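Local coordinates for BLUF domain-containing protein (Acinetobacter baumannii, PDB 6W6Z), which probably serves as a blue-light photoreceptor of the BLUF family, holding a flavin, here flavin mononucleotide, as its chromophore, at residues Tyr7-Arg11 / Phe115-Leu119. Residues are numbered along the deposited sequence; the frame is centred on the assembly and turned at random.
Sequences YASQR and FNPLL. With FMN (flavin mononucleotide), chain B.
Gln10 and Asn116 both start with CG opposite the backbone N (chi1 -169° and -177°), and the Gln10 chain then bends at chi2, which brings the two amides together. Asn116 ND2 donates to Gln10 OE1 at 3.3 Å. The N-H lies in the carbonyl plane and meets a lone pair. The amide planes are tilted 28° to each other; the chains cross at about a right angle. The other end of the Gln10 amide, NE2, is hydrogen-bonded to Glu13, which helps fix its rotation. Asn116 is held from its own side: OD1 accepts from Leu118 N at 2.8 Å, an Asx turn that leads into the 3-10 segment 117-119. Leu118 reaches across with both methyls. Leu118 CD1 lies 3.3 Å from Gln10 OE1, a close methyl-to-carbonyl approach. Leu118 CD2 rests on the strand backbone, 3.8 Å from Ala8 C. Ala8 CB points at the turn and packs against Leu118 CD2 at 3.9 Å and, more loosely, Pro117 CB. The contact is mainly apolar packing with one amide-to-amide hydrogen bond at its edge. Tyr7 turns away from the loop, and its OH lies beside the flavin methyl C7M and is hydrogen-bonded to Gln51. Strand 2-11 runs between strands 48-54 and 73-83 in the ferredoxin-like BLUF sheet. Helices 18-36 and 57-67 flank the flavin on one face; the connection between helices 101-109 and 125-134 covers the other.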
loop_
_atom_site.group_PDB
_atom_site.type_symbol
_atom_site.label_atom_id
_atom_site.label_comp_id
_atom_site.label_asym_id
_atom_site.label_seq_id
_atom_site.Cartn_x
_atom_site.Cartn_y
_atom_site.Cartn_z
ATOM N N TYR A 7 2.603 5.681 -3.889
ATOM C CA TYR A 7 4.020 5.839 -3.533
ATOM C C TYR A 7 4.613 4.466 -3.301
ATOM O O TYR A 7 3.922 3.458 -3.073
ATOM C CB TYR A 7 4.172 6.785 -2.334
ATOM C CG TYR A 7 3.823 6.098 -1.044
ATOM C CD1 TYR A 7 4.776 5.353 -0.364
ATOM C CD2 TYR A 7 2.518 6.096 -0.569
ATOM C CE1 TYR A 7 4.441 4.651 0.788
ATOM C CE2 TYR A 7 2.184 5.419 0.599
ATOM C CZ TYR A 7 3.147 4.680 1.266
ATOM O OH TYR A 7 2.809 3.959 2.371
ATOM N N ALA A 8 5.936 4.428 -3.341
ATOM C CA ALA A 8 6.662 3.220 -2.959
ATOM C C ALA A 8 7.696 3.619 -1.899
ATOM O O ALA A 8 8.050 4.833 -1.777
ATOM C CB ALA A 8 7.258 2.545 -4.183
ATOM N N SER A 9 8.092 2.664 -1.077
ATOM C CA SER A 9 9.010 2.911 0.072
ATOM C C SER A 9 9.848 1.660 0.336
ATOM O O SER A 9 9.479 0.569 -0.120
ATOM C CB SER A 9 8.259 3.300 1.328
ATOM O OG SER A 9 7.504 2.195 1.803
ATOM N N GLN A 10 10.955 1.843 1.041
ATOM C CA GLN A 10 11.799 0.723 1.524
ATOM C C GLN A 10 11.359 0.369 2.944
ATOM O O GLN A 10 11.158 1.267 3.815
ATOM C CB GLN A 10 13.272 1.118 1.460
ATOM C CG GLN A 10 14.192 -0.068 1.693
ATOM C CD GLN A 10 14.236 -1.036 0.530
ATOM O OE1 GLN A 10 13.775 -0.739 -0.559
ATOM N NE2 GLN A 10 14.828 -2.199 0.740
ATOM N N ARG A 11 11.188 -0.912 3.215
ATOM C CA ARG A 11 10.858 -1.298 4.596
ATOM C C ARG A 11 12.076 -1.021 5.472
ATOM O O ARG A 11 13.186 -1.320 5.016
ATOM C CB ARG A 11 10.518 -2.781 4.687
ATOM C CG ARG A 11 10.180 -3.162 6.110
ATOM C CD ARG A 11 9.907 -4.619 6.216
ATOM N NE ARG A 11 11.100 -5.411 6.459
ATOM C CZ ARG A 11 11.642 -5.582 7.664
ATOM N NH1 ARG A 11 11.117 -4.982 8.725
ATOM N NH2 ARG A 11 12.720 -6.333 7.783
ATOM N N PHE A 115 11.366 -7.801 -7.153
ATOM C CA PHE A 115 9.929 -7.459 -7.164
ATOM C C PHE A 115 9.693 -6.243 -6.267
ATOM O O PHE A 115 8.577 -6.034 -5.737
ATOM C CB PHE A 115 9.233 -8.749 -6.761
ATOM C CG PHE A 115 9.752 -9.896 -7.577
ATOM C CD1 PHE A 115 9.400 -9.979 -8.916
ATOM C CD2 PHE A 115 10.642 -10.819 -7.055
ATOM C CE1 PHE A 115 9.865 -11.018 -9.704
ATOM C CE2 PHE A 115 11.120 -11.840 -7.847
ATOM C CZ PHE A 115 10.735 -11.930 -9.174
ATOM N N ASN A 116 10.734 -5.453 -6.130
ATOM C CA ASN A 116 10.742 -4.226 -5.298
ATOM C C ASN A 116 10.005 -3.151 -6.082
ATOM O O ASN A 116 10.425 -2.763 -7.164
ATOM C CB ASN A 116 12.172 -3.823 -4.946
ATOM C CG ASN A 116 12.284 -2.613 -4.044
ATOM O OD1 ASN A 116 11.489 -1.670 -4.126
ATOM N ND2 ASN A 116 13.285 -2.645 -3.175
ATOM N N PRO A 117 8.875 -2.641 -5.552
ATOM C CA PRO A 117 8.093 -1.651 -6.272
ATOM C C PRO A 117 8.778 -0.287 -6.436
ATOM O O PRO A 117 8.332 0.496 -7.237
ATOM C CB PRO A 117 6.785 -1.509 -5.469
ATOM C CG PRO A 117 7.053 -2.167 -4.144
ATOM C CD PRO A 117 8.283 -3.033 -4.274
ATOM N N LEU A 118 9.898 -0.028 -5.754
ATOM C CA LEU A 118 10.669 1.208 -6.037
ATOM C C LEU A 118 11.167 1.220 -7.493
ATOM O O LEU A 118 11.526 2.320 -7.960
ATOM C CB LEU A 118 11.824 1.325 -5.039
ATOM C CG LEU A 118 11.411 1.728 -3.629
ATOM C CD1 LEU A 118 12.527 1.452 -2.627
ATOM C CD2 LEU A 118 11.022 3.184 -3.595
ATOM N N LEU A 119 11.223 0.062 -8.168
ATOM C CA LEU A 119 11.637 -0.064 -9.592
ATOM C C LEU A 119 10.505 0.375 -10.533
ATOM O O LEU A 119 10.775 0.441 -11.739
ATOM C CB LEU A 119 11.958 -1.530 -9.908
ATOM C CG LEU A 119 13.072 -2.187 -9.098
ATOM C CD1 LEU A 119 13.045 -3.695 -9.301
ATOM C CD2 LEU A 119 14.422 -1.620 -9.472
HETATM N N1 FMN B . -2.204 4.479 8.507
HETATM C C2 FMN B . -3.467 4.672 8.090
HETATM O O2 FMN B . -4.263 5.266 8.885
HETATM N N3 FMN B . -3.858 4.380 6.832
HETATM C C4 FMN B . -3.044 3.804 5.933
HETATM O O4 FMN B . -3.405 3.501 4.798
HETATM C C4A FMN B . -1.677 3.505 6.338
HETATM N N5 FMN B . -0.802 2.925 5.542
HETATM C C5A FMN B . 0.468 2.754 5.988
HETATM C C6 FMN B . 1.361 2.139 5.141
HETATM C C7 FMN B . 2.680 1.964 5.521
HETATM C C7M FMN B . 3.595 1.273 4.557
HETATM C C8 FMN B . 3.126 2.280 6.889
HETATM C C8M FMN B . 4.576 2.009 7.264
HETATM C C9 FMN B . 2.223 2.902 7.735
HETATM C C9A FMN B . 0.907 3.105 7.335
HETATM N N10 FMN B . -0.042 3.665 8.182
HETATM C C10 FMN B . -1.313 3.894 7.696
HETATM C "C1'" FMN B . 0.259 4.059 9.600
HETATM C "C2'" FMN B . 0.574 5.516 9.848
HETATM O "O2'" FMN B . 1.905 5.783 9.379
HETATM C "C3'" FMN B . 0.490 5.763 11.378
HETATM O "O3'" FMN B . 1.173 4.744 12.116
HETATM C "C4'" FMN B . -0.924 5.714 11.920
HETATM O "O4'" FMN B . -1.762 6.626 11.173
HETATM C "C5'" FMN B . -0.951 6.137 13.410
HETATM O "O5'" FMN B . -0.515 7.496 13.629
HETATM P P FMN B . -0.531 8.229 15.104
HETATM O O1P FMN B . 0.873 7.983 15.624
HETATM O O2P FMN B . -0.853 9.665 14.728
HETATM O O3P FMN B . -1.593 7.546 15.947
#